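Globin (Chloroflexus aurantiacus, PDB 5D1V) binds heme as a group II truncated hemoglobin and probably serves in oxygen binding and transport. Local coordinates at residues G11-A14 / T15-I19; G44-H47 / Q48-F51; G58-T61 / Y62-R65; H68-L71 / R72-A76; V101-P104 / A105-M109. All coordinates share one frame; numbering follows the deposited sequence.

Interaction 1. Residues G11-A14 / T15-I19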
# COMPACT_ATOMS: atom_id res chain seq x y z
N GLY A 11 23.25 3.34 -2.13
CA GLY A 11 23.94 4.22 -3.07
C GLY A 11 24.16 5.65 -2.59
O GLY A 11 24.55 6.54 -3.36
N GLY A 12 23.90 5.89 -1.32
CA GLY A 12 24.24 7.17 -0.72
C GLY A 12 23.39 8.36 -1.12
O GLY A 12 22.20 8.25 -1.46
N GLU A 13 24.03 9.53 -1.07
CA GLU A 13 23.36 10.84 -1.24
C GLU A 13 22.52 10.91 -2.50
O GLU A 13 21.39 11.41 -2.51
CB GLU A 13 24.41 11.95 -1.28
CG GLU A 13 23.83 13.34 -1.45
CD GLU A 13 24.84 14.45 -1.25
OE1 GLU A 13 26.05 14.17 -1.31
OE2 GLU A 13 24.42 15.61 -1.04
N ALA A 14 23.10 10.44 -3.59
CA ALA A 14 22.43 10.48 -4.87
C ALA A 14 21.06 9.79 -4.82
O ALA A 14 20.09 10.27 -5.39
CB ALA A 14 23.30 9.87 -5.91
N THR A 15 20.97 8.69 -4.08
CA THR A 15 19.72 7.94 -3.98
C THR A 15 18.70 8.71 -3.16
O THR A 15 17.53 8.79 -3.51
CB THR A 15 19.98 6.56 -3.40
OG1 THR A 15 20.93 5.89 -4.24
CG2 THR A 15 18.71 5.73 -3.33
N PHE A 16 19.14 9.32 -2.07
CA PHE A 16 18.22 10.11 -1.25
C PHE A 16 17.69 11.33 -2.01
O PHE A 16 16.54 11.74 -1.81
CB PHE A 16 18.92 10.51 0.04
CG PHE A 16 19.02 9.36 1.01
CD1 PHE A 16 17.94 9.01 1.80
CD2 PHE A 16 20.16 8.61 1.08
CE1 PHE A 16 18.02 7.92 2.66
CE2 PHE A 16 20.25 7.52 1.92
CZ PHE A 16 19.19 7.18 2.72
N ARG A 17 18.49 11.86 -2.93
CA ARG A 17 18.03 13.00 -3.73
C ARG A 17 16.87 12.52 -4.61
O ARG A 17 15.83 13.20 -4.70
CB ARG A 17 19.16 13.59 -4.58
CG ARG A 17 20.12 14.48 -3.80
CD ARG A 17 21.12 15.14 -4.73
NE ARG A 17 22.16 15.89 -4.02
CZ ARG A 17 22.04 17.15 -3.62
NH1 ARG A 17 20.93 17.82 -3.86
NH2 ARG A 17 23.04 17.75 -2.96
N ARG A 18 17.03 11.34 -5.22
CA ARG A 18 15.97 10.76 -6.07
C ARG A 18 14.69 10.51 -5.24
O ARG A 18 13.58 10.84 -5.69
CB ARG A 18 16.40 9.45 -6.74
CG ARG A 18 17.61 9.60 -7.68
CD ARG A 18 17.72 8.44 -8.68
NE ARG A 18 17.80 7.14 -8.02
CZ ARG A 18 18.92 6.62 -7.53
NH1 ARG A 18 20.07 7.29 -7.61
NH2 ARG A 18 18.89 5.43 -6.95
N ILE A 19 14.85 9.92 -4.06
CA ILE A 19 13.73 9.62 -3.18
C ILE A 19 12.96 10.90 -2.87
O ILE A 19 11.75 10.95 -3.02
CB ILE A 19 14.21 8.94 -1.89
CG1 ILE A 19 14.71 7.52 -2.17
CG2 ILE A 19 13.09 8.85 -0.88
CD1 ILE A 19 15.43 6.87 -0.98

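Interaction 2. Residues G44-H47 / Q48-F51. With HEM (protoporphyrin IX containing Fe), chain C.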
# COMPACT_ATOMS: atom_id res chain seq x y z
N GLY A 44 12.69 23.15 3.45
CA GLY A 44 12.19 21.96 4.11
C GLY A 44 12.54 20.68 3.37
O GLY A 44 12.83 19.67 3.99
N LYS A 45 12.51 20.74 2.04
CA LYS A 45 12.91 19.61 1.21
C LYS A 45 14.34 19.21 1.49
O LYS A 45 14.61 18.02 1.71
CB LYS A 45 12.72 19.95 -0.28
CG LYS A 45 13.04 18.83 -1.23
CD LYS A 45 12.86 19.32 -2.68
CE LYS A 45 13.29 18.24 -3.65
NZ LYS A 45 13.78 18.77 -4.95
N GLU A 46 15.25 20.19 1.55
CA GLU A 46 16.65 19.89 1.84
C GLU A 46 16.80 19.33 3.25
O GLU A 46 17.57 18.39 3.46
CB GLU A 46 17.55 21.13 1.67
CG GLU A 46 19.00 20.82 2.07
CD GLU A 46 19.99 21.90 1.75
OE1 GLU A 46 19.60 23.09 1.76
OE2 GLU A 46 21.17 21.56 1.50
N HIS A 47 16.04 19.88 4.20
CA HIS A 47 16.11 19.42 5.58
C HIS A 47 15.65 17.98 5.64
O HIS A 47 16.27 17.16 6.34
CB HIS A 47 15.26 20.29 6.52
CG HIS A 47 15.81 21.67 6.69
ND1 HIS A 47 15.03 22.76 7.02
CD2 HIS A 47 17.07 22.13 6.56
CE1 HIS A 47 15.79 23.83 7.09
NE2 HIS A 47 17.04 23.48 6.81
N GLN A 48 14.59 17.64 4.91
CA GLN A 48 14.13 16.26 4.97
C GLN A 48 15.17 15.31 4.36
O GLN A 48 15.44 14.23 4.92
CB GLN A 48 12.81 16.09 4.26
CG GLN A 48 12.23 14.70 4.56
CD GLN A 48 11.12 14.34 3.65
OE1 GLN A 48 11.25 14.45 2.44
NE2 GLN A 48 10.00 13.90 4.23
N ARG A 49 15.74 15.67 3.21
CA ARG A 49 16.79 14.86 2.59
C ARG A 49 17.96 14.64 3.55
O ARG A 49 18.39 13.50 3.74
CB ARG A 49 17.32 15.49 1.30
CG ARG A 49 18.41 14.64 0.63
CD ARG A 49 18.93 15.23 -0.65
NE ARG A 49 19.15 16.67 -0.54
CZ ARG A 49 20.30 17.26 -0.22
NH1 ARG A 49 21.41 16.54 0.01
NH2 ARG A 49 20.35 18.57 -0.15
N LEU A 50 18.44 15.71 4.20
CA LEU A 50 19.58 15.59 5.09
C LEU A 50 19.24 14.70 6.29
O LEU A 50 20.08 13.91 6.74
CB LEU A 50 20.05 16.95 5.57
CG LEU A 50 20.55 17.86 4.43
CD1 LEU A 50 20.90 19.24 4.98
CD2 LEU A 50 21.73 17.28 3.67
N PHE A 51 18.02 14.81 6.79
CA PHE A 51 17.60 13.96 7.88
C PHE A 51 17.65 12.49 7.48
O PHE A 51 18.20 11.67 8.21
CB PHE A 51 16.18 14.26 8.36
CG PHE A 51 15.68 13.20 9.29
CD1 PHE A 51 16.22 13.09 10.57
CD2 PHE A 51 14.77 12.24 8.87
CE1 PHE A 51 15.80 12.07 11.43
CE2 PHE A 51 14.36 11.22 9.70
CZ PHE A 51 14.88 11.13 11.00
CHA HEM C . 9.05 18.51 8.04
CHB HEM C . 10.36 13.84 8.41
CHC HEM C . 5.66 12.58 8.71
CHD HEM C . 4.53 17.05 7.19
C1A HEM C . 9.81 17.37 8.17
C2A HEM C . 11.25 17.33 8.34
C3A HEM C . 11.61 16.04 8.45
C4A HEM C . 10.40 15.23 8.35
CMA HEM C . 13.02 15.39 8.64
CAA HEM C . 12.16 18.58 8.41
CBA HEM C . 12.49 18.80 9.90
CGA HEM C . 13.22 20.12 10.03
O1A HEM C . 12.60 21.19 9.82
O2A HEM C . 14.42 20.12 10.37
C1B HEM C . 9.21 13.09 8.54
C2B HEM C . 9.12 11.67 8.78
C3B HEM C . 7.81 11.35 8.87
C4B HEM C . 7.04 12.53 8.67
CMB HEM C . 10.35 10.73 8.90
CAB HEM C . 7.11 10.00 9.11
CBB HEM C . 7.81 8.87 8.93
C1C HEM C . 4.92 13.67 8.30
C2C HEM C . 3.48 13.72 8.12
C3C HEM C . 3.20 14.98 7.70
C4C HEM C . 4.43 15.73 7.58
CMC HEM C . 2.52 12.53 8.41
CAC HEM C . 1.84 15.56 7.32
CBC HEM C . 0.97 14.67 6.85
C1D HEM C . 5.63 17.86 7.34
C2D HEM C . 5.69 19.30 7.16
C3D HEM C . 6.95 19.70 7.42
C4D HEM C . 7.72 18.52 7.75
CMD HEM C . 4.49 20.19 6.78
CAD HEM C . 7.52 21.13 7.37
CBD HEM C . 8.16 21.32 6.00
CGD HEM C . 8.78 22.68 5.87
O1D HEM C . 9.07 23.06 4.70
O2D HEM C . 8.98 23.37 6.90
NA HEM C . 9.33 16.07 8.19
NB HEM C . 7.92 13.59 8.48
NC HEM C . 5.44 14.91 7.99
ND HEM C . 6.88 17.43 7.70
FE HEM C . 7.37 15.50 8.05
O HOH W 1 7.64 15.27 5.92

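Interaction 3. Residues G58-T61 / Y62-R65. With HEM (protoporphyrin IX containing Fe), chain C.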
# COMPACT_ATOMS: atom_id res chain seq x y z
N GLY A 58 24.41 8.01 6.91
CA GLY A 58 25.29 8.90 6.18
C GLY A 58 25.81 10.11 6.94
O GLY A 58 25.95 10.07 8.18
N PRO A 59 26.10 11.20 6.20
CA PRO A 59 26.63 12.40 6.83
C PRO A 59 25.73 12.97 7.93
O PRO A 59 24.50 12.82 7.85
CB PRO A 59 26.74 13.40 5.68
CG PRO A 59 26.82 12.58 4.44
CD PRO A 59 25.98 11.36 4.73
N ARG A 60 26.35 13.63 8.90
CA ARG A 60 25.65 14.26 10.02
C ARG A 60 25.33 15.71 9.73
O ARG A 60 25.22 16.53 10.65
CB ARG A 60 26.48 14.21 11.30
CG ARG A 60 27.13 12.90 11.61
CD ARG A 60 26.16 11.92 12.15
NE ARG A 60 25.39 12.45 13.26
CZ ARG A 60 24.38 11.80 13.85
NH1 ARG A 60 24.06 10.58 13.44
NH2 ARG A 60 23.72 12.37 14.83
N THR A 61 25.20 16.03 8.45
CA THR A 61 24.94 17.41 8.05
C THR A 61 23.63 17.94 8.66
O THR A 61 23.52 19.10 9.07
CB THR A 61 24.91 17.52 6.52
OG1 THR A 61 26.07 16.87 5.99
CG2 THR A 61 24.91 18.95 6.06
N TYR A 62 22.62 17.07 8.75
CA TYR A 62 21.36 17.48 9.33
C TYR A 62 21.57 18.09 10.72
O TYR A 62 21.10 19.20 11.01
CB TYR A 62 20.37 16.31 9.42
CG TYR A 62 19.07 16.76 10.04
CD1 TYR A 62 18.08 17.37 9.28
CD2 TYR A 62 18.87 16.63 11.40
CE1 TYR A 62 16.92 17.81 9.87
CE2 TYR A 62 17.71 17.05 11.99
CZ TYR A 62 16.75 17.65 11.24
OH TYR A 62 15.60 18.09 11.87
N SER A 63 22.24 17.33 11.59
CA SER A 63 22.50 17.76 12.96
C SER A 63 23.29 19.07 13.02
O SER A 63 23.07 19.89 13.92
CB SER A 63 23.25 16.67 13.74
OG SER A 63 24.63 16.62 13.37
N GLU A 64 24.21 19.26 12.09
CA GLU A 64 25.01 20.47 12.05
C GLU A 64 24.14 21.67 11.74
O GLU A 64 24.41 22.79 12.20
CB GLU A 64 26.13 20.32 11.01
CG GLU A 64 27.23 19.38 11.47
CD GLU A 64 28.08 18.85 10.32
OE1 GLU A 64 27.96 19.38 9.20
OE2 GLU A 64 28.85 17.89 10.56
N ARG A 65 23.07 21.45 10.98
CA ARG A 65 22.19 22.55 10.54
C ARG A 65 20.98 22.72 11.43
O ARG A 65 20.49 23.84 11.60
CB ARG A 65 21.72 22.33 9.09
CG ARG A 65 22.75 22.50 8.06
CD ARG A 65 22.20 23.25 6.82
NE ARG A 65 22.69 22.68 5.57
CZ ARG A 65 23.96 22.69 5.18
NH1 ARG A 65 24.90 23.24 5.94
NH2 ARG A 65 24.29 22.13 4.02
CHA HEM C . 9.05 18.51 8.04
CHB HEM C . 10.36 13.84 8.41
CHC HEM C . 5.66 12.58 8.71
CHD HEM C . 4.53 17.05 7.19
C1A HEM C . 9.81 17.37 8.17
C2A HEM C . 11.25 17.33 8.34
C3A HEM C . 11.61 16.04 8.45
C4A HEM C . 10.40 15.23 8.35
CMA HEM C . 13.02 15.39 8.64
CAA HEM C . 12.16 18.58 8.41
CBA HEM C . 12.49 18.80 9.90
CGA HEM C . 13.22 20.12 10.03
O1A HEM C . 12.60 21.19 9.82
O2A HEM C . 14.42 20.12 10.37
C1B HEM C . 9.21 13.09 8.54
C2B HEM C . 9.12 11.67 8.78
C3B HEM C . 7.81 11.35 8.87
C4B HEM C . 7.04 12.53 8.67
CMB HEM C . 10.35 10.73 8.90
CAB HEM C . 7.11 10.00 9.11
CBB HEM C . 7.81 8.87 8.93
C1C HEM C . 4.92 13.67 8.30
C2C HEM C . 3.48 13.72 8.12
C3C HEM C . 3.20 14.98 7.70
C4C HEM C . 4.43 15.73 7.58
CMC HEM C . 2.52 12.53 8.41
CAC HEM C . 1.84 15.56 7.32
CBC HEM C . 0.97 14.67 6.85
C1D HEM C . 5.63 17.86 7.34
C2D HEM C . 5.69 19.30 7.16
C3D HEM C . 6.95 19.70 7.42
C4D HEM C . 7.72 18.52 7.75
CMD HEM C . 4.49 20.19 6.78
CAD HEM C . 7.52 21.13 7.37
CBD HEM C . 8.16 21.32 6.00
CGD HEM C . 8.78 22.68 5.87
O1D HEM C . 9.07 23.06 4.70
O2D HEM C . 8.98 23.37 6.90
NA HEM C . 9.33 16.07 8.19
NB HEM C . 7.92 13.59 8.48
NC HEM C . 5.44 14.91 7.99
ND HEM C . 6.88 17.43 7.70
FE HEM C . 7.37 15.50 8.05
O HOH W 2 22.74 14.78 7.05
O HOH W 3 25.16 14.65 15.18
O HOH W 4 28.52 17.67 6.36
O HOH W 1 7.64 15.27 5.92

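Interaction 4. Residues H68-L71 / R72-A76. With HEM (protoporphyrin IX containing Fe), chain C.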
# COMPACT_ATOMS: atom_id res chain seq x y z
N HIS A 68 19.14 18.24 17.02
CA HIS A 68 18.47 16.95 17.11
C HIS A 68 17.20 16.99 16.27
O HIS A 68 16.54 18.03 16.18
CB HIS A 68 18.16 16.61 18.57
CG HIS A 68 17.71 15.20 18.79
ND1 HIS A 68 16.43 14.77 18.53
CD2 HIS A 68 18.37 14.13 19.30
CE1 HIS A 68 16.32 13.49 18.85
NE2 HIS A 68 17.48 13.09 19.34
N PRO A 69 16.84 15.86 15.63
CA PRO A 69 15.65 15.90 14.78
C PRO A 69 14.36 16.25 15.54
O PRO A 69 13.57 17.03 15.00
CB PRO A 69 15.60 14.48 14.19
CG PRO A 69 17.03 14.05 14.19
CD PRO A 69 17.57 14.59 15.48
N ARG A 70 14.15 15.74 16.74
CA ARG A 70 12.94 16.07 17.52
C ARG A 70 11.70 16.09 16.63
O ARG A 70 10.91 17.04 16.67
CB ARG A 70 13.10 17.42 18.20
CG ARG A 70 14.15 17.45 19.28
CD ARG A 70 14.56 18.87 19.60
NE ARG A 70 15.49 19.39 18.61
CZ ARG A 70 15.89 20.65 18.55
NH1 ARG A 70 15.44 21.54 19.43
NH2 ARG A 70 16.75 21.02 17.60
N LEU A 71 11.52 15.04 15.82
CA LEU A 71 10.52 15.14 14.77
C LEU A 71 9.11 15.29 15.31
O LEU A 71 8.34 16.12 14.82
CB LEU A 71 10.59 13.94 13.83
CG LEU A 71 11.86 13.78 12.99
CD1 LEU A 71 11.71 12.62 12.01
CD2 LEU A 71 12.24 15.08 12.25
N ARG A 72 8.75 14.52 16.33
CA ARG A 72 7.40 14.70 16.89
C ARG A 72 7.14 16.13 17.38
O ARG A 72 6.04 16.68 17.19
CB ARG A 72 7.18 13.70 18.02
CG ARG A 72 7.08 12.27 17.50
CD ARG A 72 7.22 11.21 18.60
NE ARG A 72 7.49 9.89 18.01
CZ ARG A 72 8.70 9.40 17.73
NH1 ARG A 72 9.79 10.11 18.00
NH2 ARG A 72 8.83 8.20 17.17
N MET A 73 8.15 16.76 17.98
CA MET A 73 8.03 18.14 18.40
C MET A 73 7.88 19.06 17.18
O MET A 73 7.05 19.98 17.18
CB MET A 73 9.24 18.56 19.25
CG MET A 73 9.27 20.02 19.61
SD MET A 73 10.87 20.48 20.31
CE MET A 73 11.71 21.08 18.81
N ARG A 74 8.65 18.79 16.12
CA ARG A 74 8.65 19.69 14.98
C ARG A 74 7.37 19.58 14.18
O ARG A 74 7.03 20.50 13.44
CB ARG A 74 9.82 19.42 14.04
CG ARG A 74 11.19 19.78 14.57
CD ARG A 74 12.22 19.53 13.49
NE ARG A 74 13.58 19.45 14.00
CZ ARG A 74 14.41 20.47 14.07
NH1 ARG A 74 14.04 21.68 13.66
NH2 ARG A 74 15.61 20.29 14.55
N HIS A 75 6.65 18.46 14.33
CA HIS A 75 5.41 18.28 13.58
C HIS A 75 4.18 18.73 14.37
O HIS A 75 3.08 18.71 13.85
CB HIS A 75 5.24 16.83 13.13
CG HIS A 75 6.15 16.43 12.02
ND1 HIS A 75 7.52 16.25 12.20
CD2 HIS A 75 5.91 16.19 10.71
CE1 HIS A 75 8.05 15.89 11.03
NE2 HIS A 75 7.10 15.87 10.13
N ALA A 76 4.38 19.16 15.61
CA ALA A 76 3.27 19.63 16.45
C ALA A 76 2.42 20.73 15.78
O ALA A 76 1.22 20.81 16.05
CB ALA A 76 3.82 20.14 17.80
CHA HEM C . 9.05 18.51 8.04
CHB HEM C . 10.36 13.84 8.41
CHC HEM C . 5.66 12.58 8.71
CHD HEM C . 4.53 17.05 7.19
C1A HEM C . 9.81 17.37 8.17
C2A HEM C . 11.25 17.33 8.34
C3A HEM C . 11.61 16.04 8.45
C4A HEM C . 10.40 15.23 8.35
CMA HEM C . 13.02 15.39 8.64
CAA HEM C . 12.16 18.58 8.41
CBA HEM C . 12.49 18.80 9.90
CGA HEM C . 13.22 20.12 10.03
O1A HEM C . 12.60 21.19 9.82
O2A HEM C . 14.42 20.12 10.37
C1B HEM C . 9.21 13.09 8.54
C2B HEM C . 9.12 11.67 8.78
C3B HEM C . 7.81 11.35 8.87
C4B HEM C . 7.04 12.53 8.67
CMB HEM C . 10.35 10.73 8.90
CAB HEM C . 7.11 10.00 9.11
CBB HEM C . 7.81 8.87 8.93
C1C HEM C . 4.92 13.67 8.30
C2C HEM C . 3.48 13.72 8.12
C3C HEM C . 3.20 14.98 7.70
C4C HEM C . 4.43 15.73 7.58
CMC HEM C . 2.52 12.53 8.41
CAC HEM C . 1.84 15.56 7.32
CBC HEM C . 0.97 14.67 6.85
C1D HEM C . 5.63 17.86 7.34
C2D HEM C . 5.69 19.30 7.16
C3D HEM C . 6.95 19.70 7.42
C4D HEM C . 7.72 18.52 7.75
CMD HEM C . 4.49 20.19 6.78
CAD HEM C . 7.52 21.13 7.37
CBD HEM C . 8.16 21.32 6.00
CGD HEM C . 8.78 22.68 5.87
O1D HEM C . 9.07 23.06 4.70
O2D HEM C . 8.98 23.37 6.90
NA HEM C . 9.33 16.07 8.19
NB HEM C . 7.92 13.59 8.48
NC HEM C . 5.44 14.91 7.99
ND HEM C . 6.88 17.43 7.70
FE HEM C . 7.37 15.50 8.05
O HOH W 1 7.64 15.27 5.92

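Interaction 5. Residues V101-P104 / A105-M109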
# COMPACT_ATOMS: atom_id res chain seq x y z
N VAL A 101 15.18 1.64 -4.80
CA VAL A 101 15.87 1.22 -3.60
C VAL A 101 15.81 -0.30 -3.53
O VAL A 101 14.73 -0.86 -3.56
CB VAL A 101 15.24 1.85 -2.35
CG1 VAL A 101 15.98 1.43 -1.11
CG2 VAL A 101 15.21 3.38 -2.50
N PRO A 102 16.98 -0.96 -3.44
CA PRO A 102 17.05 -2.42 -3.42
C PRO A 102 16.62 -3.03 -2.09
O PRO A 102 16.74 -2.38 -1.05
CB PRO A 102 18.54 -2.70 -3.65
CG PRO A 102 19.20 -1.58 -2.95
CD PRO A 102 18.33 -0.38 -3.30
N GLU A 103 16.15 -4.27 -2.15
CA GLU A 103 15.91 -5.06 -0.95
C GLU A 103 17.24 -5.66 -0.51
O GLU A 103 18.13 -5.88 -1.35
CB GLU A 103 14.89 -6.17 -1.23
CG GLU A 103 13.54 -5.67 -1.65
CD GLU A 103 12.73 -5.19 -0.48
OE1 GLU A 103 11.57 -4.75 -0.68
OE2 GLU A 103 13.25 -5.25 0.65
N PRO A 104 17.40 -5.94 0.79
CA PRO A 104 16.50 -5.75 1.92
C PRO A 104 16.45 -4.32 2.48
O PRO A 104 15.61 -4.02 3.34
CB PRO A 104 17.06 -6.72 2.97
CG PRO A 104 18.53 -6.78 2.65
CD PRO A 104 18.62 -6.68 1.17
N ALA A 105 17.32 -3.45 2.00
CA ALA A 105 17.42 -2.12 2.58
C ALA A 105 16.08 -1.40 2.48
O ALA A 105 15.68 -0.71 3.42
CB ALA A 105 18.51 -1.32 1.89
N ARG A 106 15.41 -1.52 1.33
CA ARG A 106 14.11 -0.88 1.15
C ARG A 106 13.12 -1.26 2.24
O ARG A 106 12.34 -0.43 2.71
CB ARG A 106 13.49 -1.23 -0.21
CG ARG A 106 12.18 -0.47 -0.49
CD ARG A 106 11.30 -1.21 -1.52
NE ARG A 106 11.87 -1.17 -2.87
CZ ARG A 106 11.19 -1.42 -3.99
NH1 ARG A 106 9.89 -1.74 -3.95
NH2 ARG A 106 11.81 -1.36 -5.16
N SER A 107 13.13 -2.53 2.64
CA SER A 107 12.22 -3.01 3.68
C SER A 107 12.50 -2.35 5.02
O SER A 107 11.58 -2.03 5.76
CB SER A 107 12.31 -4.52 3.85
OG SER A 107 11.69 -5.21 2.77
N VAL A 108 13.78 -2.18 5.33
CA VAL A 108 14.17 -1.53 6.60
C VAL A 108 13.62 -0.10 6.62
O VAL A 108 13.07 0.34 7.62
CB VAL A 108 15.72 -1.51 6.80
CG1 VAL A 108 16.09 -0.73 8.07
CG2 VAL A 108 16.29 -2.95 6.87
N MET A 109 13.79 0.61 5.51
CA MET A 109 13.31 1.97 5.37
C MET A 109 11.79 2.03 5.51
O MET A 109 11.27 2.87 6.24
CB MET A 109 13.75 2.56 4.04
CG MET A 109 15.23 2.66 3.93
SD MET A 109 15.84 3.31 2.36
CE MET A 109 15.64 5.03 2.66

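Interaction 1. Residues G11-A14 / T15-I19
Gly11 meets Thr15 through its backbone, with Gly11 C 3.6 Å from Thr15 OG1. Gly11 ends helix 6-9 in a Schellman motif. Its positive phi (103°) would jam a beta carbon against the preceding carbonyl oxygen, and that carbon would also clash with Thr15 OG1. The Thr15 hydroxyl is bonded to the carbonyl of Ile10. Gly12 is the N-cap of helix 13-28. Its carbonyl oxygen is gripped twice: Thr15 N lies 2.9 Å from Gly12 O and above the carbonyl plane, while Phe16 N approaches the same oxygen in that plane. The Phe16 ring brings its edge to this group, with CD2 3.3 Å from Gly12 O. Glu13 O accepts Arg17 N in the next helical bond. The extended Glu13 side chain, CG opposite the backbone N (chi1 -180°), runs alongside Arg17 and points the same way. Glu13 OE2 and Arg17 NH2 form a salt bridge at 3.2 Å, though the hydrogen bond within it is weak. The carboxylate and guanidinium planes are only 25° apart. Glu13 OE2 also has a weak, longer ion pair with Arg49 of helix 42-55. With an alanine at Glu13, the Arg17 guanidinium would probably lose this carboxylate mate and be freer to turn. Ala14 O accepts Arg18 N at 3.2 Å. The Arg18 chain bends at chi3 and passes by Ala14 O, while its NH2 bonds the carbonyl of Ala99. Gly12 O is thus satisfied by two backbone donors, with Gly12, Thr15 and Phe16 buried, whereas Glu13 and Arg17 form a weakly bonded charge pair on the more open side.

Interaction 2. Residues G44-H47 / Q48-F51
The heme pocket of this truncated globin is lined here by two turns of helix 42-55, the distal E helix of the two-over-two fold. Gly44, His47, Gln48 and Phe51, spaced along one face, line the heme. Gln48 N lies 2.8 Å from Gly44 O, and regular helical bonds follow from Arg49, Leu50 and Phe51. Gly44 comes very close to the cofactor: its CA is 3.4 Å from propionate oxygen O1D, and a beta carbon would run into that oxygen. His47 is predicted to be the distal residue. In this structure its ring reaches out toward the other propionate, with ND1 4.0 Å from heme O1A, and the iron instead carries a water 2.2 Å from FE. Glu46 and Arg49 occupy the side of the helix turned from the heme. Their chains cross obliquely, and Glu46 OE2 forms a long salt bridge of 3.5 Å with Arg49 NH2. Arg49 NH2 also rests 3.4 Å from the methylene Glu46 CG, and Leu50 CD1 also lies near that methylene. Leu50 and Glu46 lie against helix 61-66, and Lys45 pairs with Asp21 of helix 13-28. Phe51 turns its CG opposite the backbone N (chi1 169°), which sets the ring beside a heme methyl. Phe51 CB is 3.4 Å from heme CMA.

Interaction 3. Residues G58-T61 / Y62-R65
Arg60 O is held by two donors, Ser63 OG at 2.8 Å and Glu64 N at 3.2 Å from that oxygen. Glu64 N comes in the carbonyl plane, and the hydroxyl is tilted slightly out of it. Arg60 is the N-cap of helix 61-66. Ser63 takes the crowded position between backbone N and carbonyl carbon (chi1 76°), which turns its hydroxyl back to the Arg60 carbonyl. A water then bridges Ser63 OG and Arg60 NH2; the water oxygen is 2.7 Å from Arg60 NH2 and lies in the guanidinium plane. A second water joins Pro59 O to Tyr62 N. A third is held by Thr61 OG1 at 2.6 Å and reaches Glu64 OE1 weakly. The start of the helix is thus tied to the loop partly through solvent. Thr61 and Arg65 lie side by side, pointing the same way. The methyl Thr61 CG2 sits over one face of the Arg65 guanidinium, near its rim, 3.8 Å from Arg65 NH2. Tyr62 points the other way, into the heme pocket. Its OH donates to heme O2A at 2.8 Å, and this propionate oxygen lies at the edge of the ring near its plane. Tyr62 packs on Leu50 and Gln54 of helix 42-55. Gln54 accepts the Ser63 amide, and Leu50 also packs on Arg65, so the short helix 61-66 lies against the distal helix.

Interaction 4. Residues H68-L71 / R72-A76
Leu71 and His75 form the tight part of this contact. Leu71 O accepts both His75 N and His75 ND1, the latter at 2.7 Å from the oxygen. Leu71 O lies in the plane of the imidazole, yet ND1 stands above the carbonyl plane. This bond fixes the rotation of the ring, whose NE2 binds the heme iron 2.1 Å from FE. Leu71 itself is buried, with CD2 3.7 Å from heme methyl CMA. Beside it, Arg74 CG is anti to the carbonyl carbon (chi1 -69°), and from there the extended chain brings NE to within 2.6 Å of Pro69 O and NH2 to within 2.9 Å of His68 O. Both oxygens lie at the edge of the guanidinium near its plane. Propionate O2A sits over one face. Arg66 O is a further acceptor for Arg74 NH2. The solvent side is looser. There Arg70 and Met73, both exposed, lie alongside each other, with Arg70 CD 3.7 Å from Met73 CE. Arg70 NE binds His68 O from the face opposite to that used by Arg74 NH2. The guanidinium planes of Arg70 and Arg74 are 75° apart, and their NH2 atoms come within 3.3 Å. Two cationic groups thus share one carbonyl, and the propionate probably offsets part of the charge of Arg74. The bond from ND1 to a backbone carbonyl, familiar from proximal histidines of globins, would probably strengthen electron donation from NE2 to the iron.

Interaction 5. Residues V101-P104 / A105-M109
Arg106 turns its CG opposite the backbone N (chi1 -175°) and bends at chi3 (-70°), which carries its guanidinium back to Val101. The contact forms the N-terminal turn of helix 105-119, the H helix of the truncated globin fold, together with the proline-rich loop that leads into it. Arg106 NE lies 3.0 Å from Val101 O in a fairly straight bond, and the oxygen sits at the guanidinium edge, within its plane. Arg106 NH2 adds a weak bond to the same oxygen. The backbone follows suit, with Arg106 N 2.9 Å from Pro102 O. Across the aliphatic part of Arg106, Val101 CG1 packs 3.8 Å from Arg106 CB. An alanine in place of Arg106 would probably leave Val101 O without its side-chain donor and Glu103 without a positive charge close by. Glu103 bends at chi2 toward the same turn. Its OE1 comes within 3.6 Å of Arg106 CD but lies well out of the guanidinium plane, so any attraction is probably of charge alone, no N-H pointing at the oxygen. The other oxygen, OE2, takes the Ser107 hydroxyl on its syn side, with Ser107 OG 2.6 Å away. Pro104 follows a cis peptide bond, and its carbonyl accepts Val108 N. On the inner side, Val101 and Met109 turn toward Ile19 of helix 13-28 and Leu96 of helix 82-98. There the two side chains also meet each other, with Val101 CG1 3.9 Å from Met109 SD.

How the interactions relate
The five contacts follow one another in series along the globin fold, each within a helix or at a helix start. Interactions 2, 3 and 4 line the heme pocket and hold the iron ligand and a propionate, their centres 10 to 16 Å apart. Phe51 packs on Pro69 and Leu71, and Tyr62 touches both helix 42-55 and Arg74, so the distal and proximal sides meet beside one propionate. Interactions 1 and 5 are packing of helix starts away from the cofactor, their centres about 13 Å apart. Phe16 and Ile19 join them through Met109 and Val101. Arg49 links interaction 1 to interaction 2. Interactions 4 and 5 are about 25 Å apart between centres, on opposite sides of the chain's centre.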